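Local coordinates for protein cellulase (PDB 5HOS) that probably hydrolyses internal beta-1,4-glucosidic bonds of cellulose, acting as an endo-beta-1,4-glucanase of glycoside hydrolase family 5, at residues 199-204 with 254-259; 226-231 with 267-272; 61-66 with 318-323; 30-35 with 304-309; 86-91 with 136-141. All coordinates share one frame; numbering follows the deposited sequence.

In the fold
Residues 30-35, on the first strand of an eight-stranded beta/alpha barrel, open contact 4, which closes at 304-309 on the last strand and so shuts the barrel. Helix residues 61-66 then open contact 3. It closes later, at 318-323, so contacts 3 and 4 cross, and contacts 5, 1 and 2 all lie within both of their loops. Contact 5 is the first to close, joining the segment that leads into helix 90-105 to helix 132-145. Further on, contacts 1 and 2 cross: 199-204 and 226-231 open in turn, 254-259 and 267-272 close them. They touch through Trp201 and Phe256 against strand 224-231, while contacts 2 and 4 meet where strands 267-273 and 298-306 lie side by side.

Contact 1. Residues 199-204 with 254-259; sequences HSWYST and RSFTEW
Trp201 and Tyr202 pack against Phe256 and Trp259 in an aromatic cluster that fastens a loop beyond the fifth strand of the beta/alpha barrel to the outer helix 248-262. The loop makes a type I turn from Ser200 to Ser203, which brings two successive rings to the helix. Three residues apart on the helix, Phe256 and Trp259 share a side of it, and with CG anti to the backbone N (chi1 -178° in both) their rings extend toward Trp201, which fits between them. The edge of Phe256 meets the face of Trp201, its CE1 over the middle of the indole and 3.5 Å from Trp201 CD2, with the planes at 69°. Trp201 in turn directs its own edge at Trp259: Trp201 NE1 lies over the centre of the Trp259 face, 3.3 Å from Trp259 CD2. Broad, flat side chains suit this buried seam because each offers both an edge and a face, while the indole N-H of Trp259 is satisfied by Ala211 O. Tyr202 lies at the exposed margin, where a hydroxyl can face water. Its OH sits at the edge of Trp259, 3.5 Å from CD1, and shares a water with the helix carbonyl Ser255 O.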
# COMPACT_ATOMS: atom_id res chain seq x y z
N HIS A 199 -1.19 9.05 11.76
CA HIS A 199 -0.85 9.89 12.92
C HIS A 199 -0.36 11.33 12.63
O HIS A 199 -0.51 12.21 13.47
CB HIS A 199 0.23 9.19 13.76
CG HIS A 199 1.56 9.17 13.10
ND1 HIS A 199 2.61 9.96 13.52
CD2 HIS A 199 2.02 8.49 12.02
CE1 HIS A 199 3.66 9.75 12.74
NE2 HIS A 199 3.33 8.86 11.82
N SER A 200 0.24 11.54 11.45
CA SER A 200 0.84 12.82 11.06
C SER A 200 0.05 13.56 9.99
O SER A 200 0.60 14.45 9.32
CB SER A 200 2.28 12.58 10.59
OG SER A 200 2.33 11.60 9.56
N TRP A 201 -1.24 13.25 9.86
CA TRP A 201 -2.07 13.86 8.82
C TRP A 201 -2.13 15.40 8.88
O TRP A 201 -2.26 16.05 7.84
CB TRP A 201 -3.50 13.29 8.86
CG TRP A 201 -4.17 13.33 7.52
CD1 TRP A 201 -5.24 14.08 7.16
CD2 TRP A 201 -3.78 12.59 6.36
NE1 TRP A 201 -5.56 13.86 5.85
CE2 TRP A 201 -4.68 12.95 5.32
CE3 TRP A 201 -2.77 11.68 6.09
CZ2 TRP A 201 -4.59 12.41 4.03
CZ3 TRP A 201 -2.67 11.13 4.80
CH2 TRP A 201 -3.59 11.51 3.79
N TYR A 202 -2.04 15.95 10.09
CA TYR A 202 -2.04 17.39 10.31
C TYR A 202 -0.65 17.99 10.49
O TYR A 202 -0.53 19.21 10.67
CB TYR A 202 -2.89 17.73 11.54
CG TYR A 202 -4.36 17.41 11.41
CD1 TYR A 202 -4.85 16.15 11.73
CD2 TYR A 202 -5.26 18.36 10.95
CE1 TYR A 202 -6.20 15.85 11.63
CE2 TYR A 202 -6.60 18.07 10.83
CZ TYR A 202 -7.07 16.82 11.17
OH TYR A 202 -8.41 16.53 11.07
N SER A 203 0.40 17.17 10.45
CA SER A 203 1.78 17.67 10.51
C SER A 203 2.09 18.52 9.28
O SER A 203 1.49 18.35 8.23
CB SER A 203 2.79 16.53 10.61
OG SER A 203 2.58 15.74 11.77
N THR A 204 3.04 19.45 9.42
CA THR A 204 3.27 20.46 8.38
C THR A 204 4.69 20.47 7.81
O THR A 204 5.66 20.14 8.52
CB THR A 204 2.97 21.88 8.89
OG1 THR A 204 3.68 22.13 10.09
CG2 THR A 204 1.48 22.05 9.13
N ARG A 254 -7.24 7.85 15.31
CA ARG A 254 -8.47 8.58 15.65
C ARG A 254 -8.69 9.89 14.86
O ARG A 254 -9.75 10.08 14.26
CB ARG A 254 -8.56 8.84 17.15
CG ARG A 254 -9.95 9.27 17.60
CD ARG A 254 -10.03 9.42 19.12
NE ARG A 254 -10.03 8.14 19.83
CZ ARG A 254 -11.05 7.28 19.88
NH1 ARG A 254 -12.20 7.51 19.24
NH2 ARG A 254 -10.91 6.16 20.58
N SER A 255 -7.71 10.80 14.86
CA SER A 255 -7.92 12.09 14.17
C SER A 255 -8.04 11.90 12.65
O SER A 255 -8.89 12.53 12.03
CB SER A 255 -6.87 13.15 14.54
OG SER A 255 -5.56 12.78 14.16
N PHE A 256 -7.25 11.00 12.08
CA PHE A 256 -7.37 10.67 10.65
C PHE A 256 -8.77 10.17 10.31
O PHE A 256 -9.36 10.58 9.30
CB PHE A 256 -6.31 9.65 10.25
CG PHE A 256 -6.33 9.29 8.79
CD1 PHE A 256 -6.01 10.23 7.83
CD2 PHE A 256 -6.67 8.00 8.39
CE1 PHE A 256 -6.03 9.90 6.47
CE2 PHE A 256 -6.69 7.66 7.03
CZ PHE A 256 -6.37 8.61 6.08
N THR A 257 -9.31 9.32 11.18
CA THR A 257 -10.65 8.76 11.00
C THR A 257 -11.73 9.85 10.95
O THR A 257 -12.57 9.86 10.04
CB THR A 257 -10.95 7.70 12.08
OG1 THR A 257 -9.99 6.64 11.96
CG2 THR A 257 -12.34 7.13 11.92
N GLU A 258 -11.69 10.78 11.89
CA GLU A 258 -12.67 11.88 11.89
C GLU A 258 -12.44 12.84 10.70
O GLU A 258 -13.40 13.42 10.17
CB GLU A 258 -12.67 12.62 13.23
CG GLU A 258 -13.81 13.62 13.39
CD GLU A 258 -15.20 13.02 13.21
OE1 GLU A 258 -16.08 13.74 12.67
OE2 GLU A 258 -15.39 11.84 13.59
N TRP A 259 -11.18 13.02 10.30
CA TRP A 259 -10.86 13.80 9.10
C TRP A 259 -11.53 13.18 7.86
O TRP A 259 -12.14 13.89 7.06
CB TRP A 259 -9.33 13.90 8.88
CG TRP A 259 -8.97 14.74 7.69
CD1 TRP A 259 -8.77 16.09 7.66
CD2 TRP A 259 -8.79 14.29 6.34
NE1 TRP A 259 -8.47 16.51 6.38
CE2 TRP A 259 -8.48 15.42 5.55
CE3 TRP A 259 -8.86 13.03 5.72
CZ2 TRP A 259 -8.22 15.34 4.17
CZ3 TRP A 259 -8.61 12.94 4.35
CH2 TRP A 259 -8.30 14.10 3.59
O HOH W 1 -9.67 15.03 13.00

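Contact 2. Residues 226-231 with 267-272; sequences IEAHQY and GFLAEF
Ile226 to Ala228 pair in parallel with Gly267 to Leu269, on the barrel's sixth and seventh strands. Backbone bonds join Phe268 N to Ile226 O (2.9 Å), Ala228 N to Phe268 O and Gln230 N to Glu271 O. Ala270 N reaches Ala228 O only weakly: Leu269 centres an inverse gamma turn, past which the register shifts by one residue. Among the side chains, Tyr231 OH donates to Glu271 OE1 (2.8 Å), and His229 NE2 to Glu227 OE2 (2.8 Å), using the anti lone pair of that oxygen. His229 ND1 is hydrogen-bonded to Glu159 OE2; histidine suits because each nitrogen can meet a carboxylate, and the two bonds fix its ring's rotation. Glu271 lies over its face: CG is 3.7 Å from the His229 centroid, the carboxylate 19° from the ring plane. Arg72 bridges Glu227 and Glu271. Family 5 nucleophiles end the seventh strand, consistent with Glu271. Outside the barrel, Ile226 and Ala228 meet Phe256 of helix 248-262, and Phe272 packs on helix 278-293.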
# COMPACT_ATOMS: atom_id res chain seq x y z
N ILE A 226 -8.25 7.11 0.46
CA ILE A 226 -7.02 7.72 0.93
C ILE A 226 -6.20 6.64 1.61
O ILE A 226 -6.68 5.97 2.53
CB ILE A 226 -7.30 8.87 1.92
CG1 ILE A 226 -8.22 9.93 1.29
CG2 ILE A 226 -6.00 9.49 2.42
CD1 ILE A 226 -7.70 10.53 -0.01
N GLU A 227 -4.96 6.48 1.17
CA GLU A 227 -4.07 5.47 1.70
C GLU A 227 -3.27 6.09 2.83
O GLU A 227 -2.64 7.12 2.64
CB GLU A 227 -3.12 4.98 0.62
CG GLU A 227 -2.02 4.06 1.14
CD GLU A 227 -1.20 3.40 0.06
OE1 GLU A 227 -1.71 3.23 -1.05
OE2 GLU A 227 -0.04 3.01 0.33
N ALA A 228 -3.31 5.44 3.99
CA ALA A 228 -2.52 5.82 5.15
C ALA A 228 -1.71 4.63 5.63
O ALA A 228 -2.09 3.47 5.42
CB ALA A 228 -3.42 6.31 6.26
N HIS A 229 -0.56 4.91 6.24
CA HIS A 229 0.27 3.89 6.87
C HIS A 229 0.35 4.18 8.36
O HIS A 229 0.26 5.34 8.78
CB HIS A 229 1.67 3.91 6.26
CG HIS A 229 1.72 3.52 4.82
ND1 HIS A 229 2.90 3.37 4.14
CD2 HIS A 229 0.73 3.29 3.91
CE1 HIS A 229 2.65 3.04 2.88
NE2 HIS A 229 1.34 2.98 2.72
N GLN A 230 0.50 3.15 9.18
CA GLN A 230 0.59 3.36 10.63
C GLN A 230 1.34 2.25 11.32
O GLN A 230 0.95 1.09 11.24
CB GLN A 230 -0.81 3.50 11.26
CG GLN A 230 -0.76 4.04 12.69
CD GLN A 230 -0.09 5.39 12.77
OE1 GLN A 230 -0.57 6.36 12.19
NE2 GLN A 230 1.05 5.47 13.46
N TYR A 231 2.42 2.64 12.00
CA TYR A 231 3.17 1.74 12.87
C TYR A 231 3.01 2.17 14.33
O TYR A 231 2.62 3.31 14.63
CB TYR A 231 4.62 1.67 12.41
CG TYR A 231 4.73 0.99 11.05
CD1 TYR A 231 4.81 -0.40 10.95
CD2 TYR A 231 4.70 1.73 9.87
CE1 TYR A 231 4.88 -1.03 9.71
CE2 TYR A 231 4.78 1.11 8.62
CZ TYR A 231 4.87 -0.27 8.55
OH TYR A 231 4.94 -0.90 7.31
N GLY A 267 -10.81 5.45 3.78
CA GLY A 267 -9.42 5.16 4.12
C GLY A 267 -9.03 3.71 3.87
O GLY A 267 -9.85 2.79 4.02
N PHE A 268 -7.77 3.51 3.47
CA PHE A 268 -7.17 2.18 3.33
C PHE A 268 -5.85 2.20 4.09
O PHE A 268 -4.96 2.98 3.74
CB PHE A 268 -6.93 1.83 1.86
CG PHE A 268 -6.75 0.35 1.60
CD1 PHE A 268 -5.62 -0.33 2.04
CD2 PHE A 268 -7.69 -0.36 0.85
CE1 PHE A 268 -5.46 -1.68 1.78
CE2 PHE A 268 -7.53 -1.71 0.59
CZ PHE A 268 -6.41 -2.38 1.06
N LEU A 269 -5.73 1.35 5.11
CA LEU A 269 -4.51 1.27 5.89
C LEU A 269 -3.58 0.26 5.20
O LEU A 269 -3.54 -0.91 5.53
CB LEU A 269 -4.82 0.88 7.35
CG LEU A 269 -3.68 1.11 8.35
CD1 LEU A 269 -3.38 2.59 8.54
CD2 LEU A 269 -4.04 0.47 9.69
N ALA A 270 -2.84 0.75 4.20
CA ALA A 270 -2.10 -0.12 3.28
C ALA A 270 -0.82 -0.71 3.87
O ALA A 270 -0.27 -1.66 3.32
CB ALA A 270 -1.79 0.60 1.98
N GLU A 271 -0.31 -0.10 4.95
CA GLU A 271 0.78 -0.69 5.72
C GLU A 271 0.51 -0.47 7.19
O GLU A 271 0.18 0.65 7.61
CB GLU A 271 2.14 -0.06 5.40
CG GLU A 271 2.66 -0.33 4.00
CD GLU A 271 4.12 0.06 3.81
OE1 GLU A 271 4.81 0.30 4.83
OE2 GLU A 271 4.57 0.13 2.64
N PHE A 272 0.66 -1.55 7.95
CA PHE A 272 0.73 -1.52 9.41
C PHE A 272 1.35 -2.83 9.85
O PHE A 272 1.26 -3.83 9.12
CB PHE A 272 -0.65 -1.34 10.05
CG PHE A 272 -1.57 -2.50 9.84
CD1 PHE A 272 -2.13 -2.74 8.58
CD2 PHE A 272 -1.88 -3.36 10.88
CE1 PHE A 272 -2.97 -3.82 8.38
CE2 PHE A 272 -2.73 -4.43 10.68
CZ PHE A 272 -3.28 -4.67 9.43

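Contact 3. Residues 61-66 with 318-323; sequences AYFAGK and VQPDAQ
Pro320 presses its ring onto the flat face of Tyr62, a proline-aromatic CH-pi contact that holds the loop after the last barrel strand against helix 57-65, the first outer helix of the beta/alpha barrel. The bump is Pro320 CG, 3.6 Å from the centroid of the Tyr62 ring and over its centre, only 9° off the ring normal. The rigid, puckered pyrrolidine suits this place because its CH groups can lie snugly on a flat surface. On the opposite face of the phenol rests Lys66 CG, so the ring is held between proline and an aliphatic stem. Tyr62 and Phe63 are themselves packed edge to face, with Tyr62 CD2 over the centre of the phenylalanine ring. In the angle between them sits Pro320 CD, 3.6 Å from Tyr62 CE2 and farther from Phe63 CZ. Phe63 turns its rim to the loop: Val318 O lies near the ring plane, 3.8 Å from Phe63 CZ, while Val318 CG2 lies 4.3 Å from Phe63 CE1. A plain hydrocarbon ring fits there, because Phe63 also lies against Val32 and Leu34 of the barrel wall. Tyrosine, by contrast, is partly exposed and brings a hydroxyl to a polar margin, where it is hydrogen-bonded to Asp326, the salt-bridge partner of Lys66. A water completes the join, donating to both Tyr62 OH (2.7 Å) and Val318 O (2.8 Å).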
# COMPACT_ATOMS: atom_id res chain seq x y z
N ALA A 61 -2.54 -18.71 -2.23
CA ALA A 61 -3.41 -19.73 -1.65
C ALA A 61 -3.28 -19.78 -0.11
O ALA A 61 -4.29 -19.88 0.58
CB ALA A 61 -3.14 -21.09 -2.26
N TYR A 62 -2.06 -19.67 0.41
CA TYR A 62 -1.86 -19.66 1.86
C TYR A 62 -2.64 -18.52 2.54
O TYR A 62 -3.38 -18.75 3.50
CB TYR A 62 -0.37 -19.55 2.24
CG TYR A 62 -0.19 -19.32 3.72
CD1 TYR A 62 -0.41 -20.35 4.64
CD2 TYR A 62 0.13 -18.06 4.23
CE1 TYR A 62 -0.28 -20.14 6.00
CE2 TYR A 62 0.27 -17.84 5.59
CZ TYR A 62 0.06 -18.88 6.48
OH TYR A 62 0.20 -18.66 7.83
N PHE A 63 -2.48 -17.30 2.04
CA PHE A 63 -3.12 -16.15 2.68
C PHE A 63 -4.63 -16.15 2.48
O PHE A 63 -5.36 -15.77 3.38
CB PHE A 63 -2.44 -14.84 2.27
CG PHE A 63 -1.07 -14.69 2.89
CD1 PHE A 63 -0.95 -14.49 4.27
CD2 PHE A 63 0.07 -14.82 2.13
CE1 PHE A 63 0.30 -14.38 4.87
CE2 PHE A 63 1.33 -14.71 2.73
CZ PHE A 63 1.44 -14.50 4.10
N ALA A 64 -5.09 -16.65 1.33
CA ALA A 64 -6.53 -16.87 1.11
C ALA A 64 -7.08 -17.88 2.11
O ALA A 64 -8.18 -17.68 2.65
CB ALA A 64 -6.80 -17.33 -0.31
N GLY A 65 -6.32 -18.94 2.39
CA GLY A 65 -6.71 -19.94 3.39
C GLY A 65 -6.83 -19.35 4.79
O GLY A 65 -7.59 -19.84 5.62
N LYS A 66 -6.07 -18.28 5.06
CA LYS A 66 -6.19 -17.49 6.29
C LYS A 66 -7.24 -16.38 6.22
O LYS A 66 -7.25 -15.48 7.06
CB LYS A 66 -4.83 -16.92 6.68
CG LYS A 66 -3.77 -17.97 6.97
CD LYS A 66 -4.04 -18.68 8.29
CE LYS A 66 -3.68 -20.15 8.23
NZ LYS A 66 -4.05 -20.80 9.52
N VAL A 318 5.02 -12.31 8.52
CA VAL A 318 3.96 -13.32 8.69
C VAL A 318 4.01 -14.39 7.60
O VAL A 318 3.06 -15.15 7.42
CB VAL A 318 2.54 -12.71 8.84
CG1 VAL A 318 2.44 -11.96 10.16
CG2 VAL A 318 2.18 -11.80 7.68
N GLN A 319 5.14 -14.47 6.89
CA GLN A 319 5.42 -15.59 5.99
C GLN A 319 5.49 -16.86 6.85
O GLN A 319 6.20 -16.86 7.86
CB GLN A 319 6.77 -15.40 5.28
CG GLN A 319 7.07 -16.42 4.19
CD GLN A 319 6.29 -16.18 2.92
OE1 GLN A 319 5.46 -15.26 2.85
NE2 GLN A 319 6.54 -16.98 1.90
N PRO A 320 4.77 -17.94 6.44
CA PRO A 320 4.90 -19.18 7.21
C PRO A 320 6.35 -19.69 7.22
O PRO A 320 7.12 -19.40 6.30
CB PRO A 320 3.96 -20.17 6.50
CG PRO A 320 3.49 -19.50 5.26
CD PRO A 320 3.82 -18.05 5.33
N ASP A 321 6.71 -20.42 8.28
CA ASP A 321 8.08 -20.94 8.42
C ASP A 321 8.34 -22.13 7.48
O ASP A 321 7.46 -22.53 6.72
CB ASP A 321 8.40 -21.27 9.90
CG ASP A 321 7.59 -22.45 10.46
OD1 ASP A 321 7.03 -23.26 9.70
OD2 ASP A 321 7.54 -22.58 11.70
N ALA A 322 9.54 -22.70 7.55
CA ALA A 322 9.93 -23.85 6.70
C ALA A 322 9.02 -25.09 6.81
O ALA A 322 8.98 -25.90 5.88
CB ALA A 322 11.38 -24.24 6.98
N GLN A 323 8.30 -25.23 7.92
CA GLN A 323 7.35 -26.33 8.14
C GLN A 323 5.92 -25.98 7.71
O GLN A 323 5.02 -26.80 7.88
CB GLN A 323 7.27 -26.72 9.62
CG GLN A 323 8.49 -26.46 10.48
CD GLN A 323 9.49 -27.56 10.42
OE1 GLN A 323 9.34 -28.57 11.10
NE2 GLN A 323 10.54 -27.38 9.62
O HOH W 2 1.55 -16.73 9.19

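Contact 4. Residues 30-35 with 304-309; sequences AGVNLS and WAAGAW
The amide of Asn33 comes obliquely against the six-membered ring of Trp304, the planes 54° apart and Asn33 CG 3.3 Å from Trp304 CE3. Ala305 CB lies over one face of the indole, toward its rim. With CG anti to its own carbonyl carbon (chi1 -78°), Asn33 offers OD1 to Arg72 and ND2 to Trp303 O and Ala270 O, so each polar atom of the amide is bonded. A cis peptide precedes Ala305, as is common after the eighth strand in family 5 enzymes, and here strands one and eight close the barrel. Ala306 N donates almost straight to Asn33 O (2.8 Å, 174°), and Ser35 N to Ala306 O (2.9 Å). Ala306 CB touches both Val32 CG2 (3.9 Å) and Leu34 CD2 (4.0 Å), where a single methyl fits against the two branched side chains. A CB on Gly307 would run into Ser35 O, 3.6 Å from Gly307 CA, and the backbone angles too call for glycine. A water links that carbonyl to Trp309 N.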
# COMPACT_ATOMS: atom_id res chain seq x y z
N ALA A 30 -9.06 -7.12 3.19
CA ALA A 30 -8.18 -7.50 4.29
C ALA A 30 -7.06 -8.34 3.71
O ALA A 30 -7.31 -9.36 3.07
CB ALA A 30 -8.93 -8.30 5.33
N GLY A 31 -5.82 -7.92 3.93
CA GLY A 31 -4.74 -8.64 3.32
C GLY A 31 -3.36 -8.34 3.83
O GLY A 31 -3.17 -7.92 4.98
N VAL A 32 -2.40 -8.56 2.95
CA VAL A 32 -1.00 -8.60 3.32
C VAL A 32 -0.13 -8.06 2.18
O VAL A 32 -0.44 -8.25 1.00
CB VAL A 32 -0.60 -10.04 3.69
CG1 VAL A 32 -0.66 -10.97 2.48
CG2 VAL A 32 0.77 -10.07 4.35
N ASN A 33 0.94 -7.38 2.56
CA ASN A 33 1.98 -6.98 1.61
C ASN A 33 2.88 -8.17 1.33
O ASN A 33 3.40 -8.78 2.27
CB ASN A 33 2.83 -5.84 2.17
CG ASN A 33 2.14 -4.50 2.08
OD1 ASN A 33 2.34 -3.78 1.10
ND2 ASN A 33 1.35 -4.16 3.10
N LEU A 34 3.06 -8.51 0.06
CA LEU A 34 4.05 -9.51 -0.34
C LEU A 34 5.24 -8.77 -0.90
O LEU A 34 5.26 -8.36 -2.06
CB LEU A 34 3.47 -10.49 -1.37
CG LEU A 34 2.31 -11.37 -0.90
CD1 LEU A 34 1.97 -12.40 -1.97
CD2 LEU A 34 2.62 -12.08 0.42
N SER A 35 6.23 -8.57 -0.02
CA SER A 35 7.44 -7.86 -0.34
C SER A 35 8.39 -8.78 -1.09
O SER A 35 8.48 -9.96 -0.77
CB SER A 35 8.13 -7.37 0.94
OG SER A 35 9.37 -6.77 0.64
N TRP A 304 1.93 -5.20 6.82
CA TRP A 304 3.31 -5.22 6.36
C TRP A 304 4.09 -6.11 7.34
O TRP A 304 4.21 -5.74 8.51
CB TRP A 304 3.93 -3.82 6.33
CG TRP A 304 5.32 -3.85 5.80
CD1 TRP A 304 6.46 -4.12 6.49
CD2 TRP A 304 5.72 -3.66 4.43
NE1 TRP A 304 7.55 -4.10 5.65
CE2 TRP A 304 7.12 -3.83 4.38
CE3 TRP A 304 5.03 -3.37 3.25
CZ2 TRP A 304 7.85 -3.70 3.19
CZ3 TRP A 304 5.75 -3.25 2.07
CH2 TRP A 304 7.14 -3.42 2.05
N ALA A 305 4.62 -7.26 6.93
CA ALA A 305 4.56 -7.82 5.56
C ALA A 305 4.79 -9.32 5.61
O ALA A 305 5.06 -9.88 6.66
CB ALA A 305 5.60 -7.17 4.67
N ALA A 306 4.67 -9.95 4.45
CA ALA A 306 5.14 -11.31 4.23
C ALA A 306 5.98 -11.30 2.94
O ALA A 306 6.28 -10.24 2.39
CB ALA A 306 3.97 -12.28 4.15
N GLY A 307 6.34 -12.48 2.46
CA GLY A 307 7.25 -12.62 1.33
C GLY A 307 8.35 -13.59 1.74
O GLY A 307 8.72 -13.65 2.91
N ALA A 308 8.86 -14.32 0.76
CA ALA A 308 9.74 -15.45 1.02
C ALA A 308 11.16 -15.09 1.49
O ALA A 308 11.86 -15.95 2.03
CB ALA A 308 9.81 -16.35 -0.22
N TRP A 309 11.59 -13.84 1.28
CA TRP A 309 12.99 -13.45 1.54
C TRP A 309 13.24 -12.60 2.79
O TRP A 309 14.35 -12.12 2.99
CB TRP A 309 13.59 -12.77 0.30
CG TRP A 309 13.87 -13.71 -0.87
CD1 TRP A 309 13.70 -15.07 -0.92
CD2 TRP A 309 14.41 -13.34 -2.15
NE1 TRP A 309 14.08 -15.56 -2.14
CE2 TRP A 309 14.52 -14.52 -2.92
CE3 TRP A 309 14.80 -12.13 -2.72
CZ2 TRP A 309 15.01 -14.52 -4.23
CZ3 TRP A 309 15.29 -12.12 -4.03
CH2 TRP A 309 15.39 -13.31 -4.77
O HOH W 3 10.47 -11.19 0.43

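Contact 5. Residues 86-91 with 136-141; sequences GELDPA and NDLWRR
Gly86 to Leu88 run extended past one side of helix 132-145, with Leu88 CA 7.3 Å from Arg141 CA. Arg141 does most of the work, its chain stretched from CG to NE to bring the guanidinium beside the loop backbone. One face of that group lies under the chain: Gly86 O is 2.9 Å from Arg141 NE, but it stands over the face, and the N-H is spent on Asp137 OD2, in the guanidinium plane and 2.8 Å from NE, a salt bridge within the helix that fixes the group's rotation. Asp137 OD1 takes Arg140 NH2 (2.7 Å), so one carboxylate holds two arginines. Arginine suits the place because its several N-H groups can serve separate acceptors. Arg141 NH1 forms a salt bridge with Glu87 OE2 (3.0 Å), the carboxylate turned 66° from the guanidinium plane, and donates to a water that accepts from Leu88 N; NH2 bonds Gly85 O. A bend at chi2 (-80°) brings the Glu87 carboxylate back toward the helix. Leu88 lies alongside the aliphatic part of Arg141, the two side chains running in opposite directions, with Leu88 CG 3.8 Å from Arg141 CB and CD2 4.3 Å from Leu138 CD1. Gln81 donates to both Gly86 O and Asp137 OD2. Asp89 N-caps helix 90-105, its OD2 accepting from Gln92 N, and the contact joins the entrance of this second outer helix to the third, whose Leu138 packs on strand 109-114.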
# COMPACT_ATOMS: atom_id res chain seq x y z
N GLY A 86 8.50 5.89 -21.66
CA GLY A 86 8.73 4.75 -22.52
C GLY A 86 7.73 3.63 -22.29
O GLY A 86 6.88 3.68 -21.40
N GLU A 87 7.88 2.60 -23.12
CA GLU A 87 7.05 1.41 -23.05
C GLU A 87 7.33 0.70 -21.74
O GLU A 87 8.47 0.69 -21.27
CB GLU A 87 7.39 0.42 -24.18
CG GLU A 87 7.30 0.98 -25.60
CD GLU A 87 5.89 1.04 -26.15
OE1 GLU A 87 5.76 1.21 -27.38
OE2 GLU A 87 4.91 0.91 -25.38
N LEU A 88 6.30 0.08 -21.17
CA LEU A 88 6.50 -0.76 -19.99
C LEU A 88 7.35 -1.96 -20.39
O LEU A 88 7.19 -2.51 -21.47
CB LEU A 88 5.18 -1.22 -19.40
CG LEU A 88 4.18 -0.12 -19.01
CD1 LEU A 88 2.97 -0.74 -18.34
CD2 LEU A 88 4.82 0.91 -18.11
N ASP A 89 8.27 -2.35 -19.52
CA ASP A 89 9.14 -3.48 -19.76
C ASP A 89 8.28 -4.75 -19.94
O ASP A 89 7.53 -5.11 -19.02
CB ASP A 89 10.09 -3.66 -18.58
CG ASP A 89 11.01 -4.84 -18.76
OD1 ASP A 89 11.95 -4.73 -19.54
OD2 ASP A 89 10.76 -5.89 -18.15
N PRO A 90 8.38 -5.42 -21.11
CA PRO A 90 7.54 -6.62 -21.33
C PRO A 90 7.60 -7.69 -20.23
O PRO A 90 6.55 -8.16 -19.79
CB PRO A 90 8.05 -7.16 -22.67
CG PRO A 90 8.52 -5.95 -23.39
CD PRO A 90 9.13 -5.07 -22.33
N ALA A 91 8.79 -8.04 -19.77
CA ALA A 91 8.93 -9.07 -18.74
C ALA A 91 8.33 -8.66 -17.39
O ALA A 91 7.66 -9.46 -16.74
CB ALA A 91 10.39 -9.47 -18.55
N ASN A 136 2.34 10.76 -14.88
CA ASN A 136 1.11 10.53 -15.64
C ASN A 136 1.26 9.40 -16.66
O ASN A 136 0.35 8.58 -16.81
CB ASN A 136 0.67 11.79 -16.40
CG ASN A 136 0.11 12.87 -15.51
OD1 ASN A 136 -0.19 12.66 -14.33
ND2 ASN A 136 -0.06 14.06 -16.08
N ASP A 137 2.39 9.37 -17.36
CA ASP A 137 2.58 8.37 -18.41
C ASP A 137 2.66 6.95 -17.85
O ASP A 137 2.10 6.04 -18.44
CB ASP A 137 3.82 8.66 -19.24
CG ASP A 137 3.95 7.72 -20.40
OD1 ASP A 137 3.18 7.88 -21.36
OD2 ASP A 137 4.79 6.79 -20.32
N LEU A 138 3.35 6.77 -16.71
CA LEU A 138 3.33 5.46 -16.03
C LEU A 138 1.90 5.00 -15.79
O LEU A 138 1.53 3.88 -16.17
CB LEU A 138 4.06 5.51 -14.68
CG LEU A 138 3.94 4.27 -13.78
CD1 LEU A 138 4.61 3.06 -14.41
CD2 LEU A 138 4.50 4.53 -12.40
N TRP A 139 1.11 5.85 -15.15
CA TRP A 139 -0.25 5.48 -14.76
C TRP A 139 -1.22 5.34 -15.93
O TRP A 139 -2.13 4.53 -15.85
CB TRP A 139 -0.80 6.36 -13.62
CG TRP A 139 -0.36 5.80 -12.31
CD1 TRP A 139 0.50 6.37 -11.42
CD2 TRP A 139 -0.67 4.50 -11.79
NE1 TRP A 139 0.72 5.52 -10.36
CE2 TRP A 139 0.01 4.36 -10.57
CE3 TRP A 139 -1.47 3.44 -12.24
CZ2 TRP A 139 -0.10 3.21 -9.77
CZ3 TRP A 139 -1.58 2.29 -11.46
CH2 TRP A 139 -0.89 2.18 -10.24
N ARG A 140 -1.00 6.10 -17.00
CA ARG A 140 -1.76 5.89 -18.24
C ARG A 140 -1.55 4.47 -18.75
O ARG A 140 -2.51 3.75 -19.04
CB ARG A 140 -1.34 6.89 -19.33
CG ARG A 140 -2.20 6.84 -20.59
CD ARG A 140 -1.72 7.81 -21.66
NE ARG A 140 -0.31 7.59 -22.00
CZ ARG A 140 0.17 6.63 -22.80
NH1 ARG A 140 -0.63 5.75 -23.39
NH2 ARG A 140 1.48 6.56 -23.01
N ARG A 141 -0.28 4.06 -18.83
CA ARG A 141 0.09 2.74 -19.34
C ARG A 141 -0.37 1.61 -18.43
O ARG A 141 -0.83 0.59 -18.92
CB ARG A 141 1.60 2.66 -19.58
CG ARG A 141 2.08 3.58 -20.69
CD ARG A 141 3.59 3.54 -20.82
NE ARG A 141 4.13 4.47 -21.82
CZ ARG A 141 4.19 4.26 -23.14
NH1 ARG A 141 3.74 3.14 -23.69
NH2 ARG A 141 4.72 5.19 -23.91
O HOH W 4 3.53 0.14 -22.56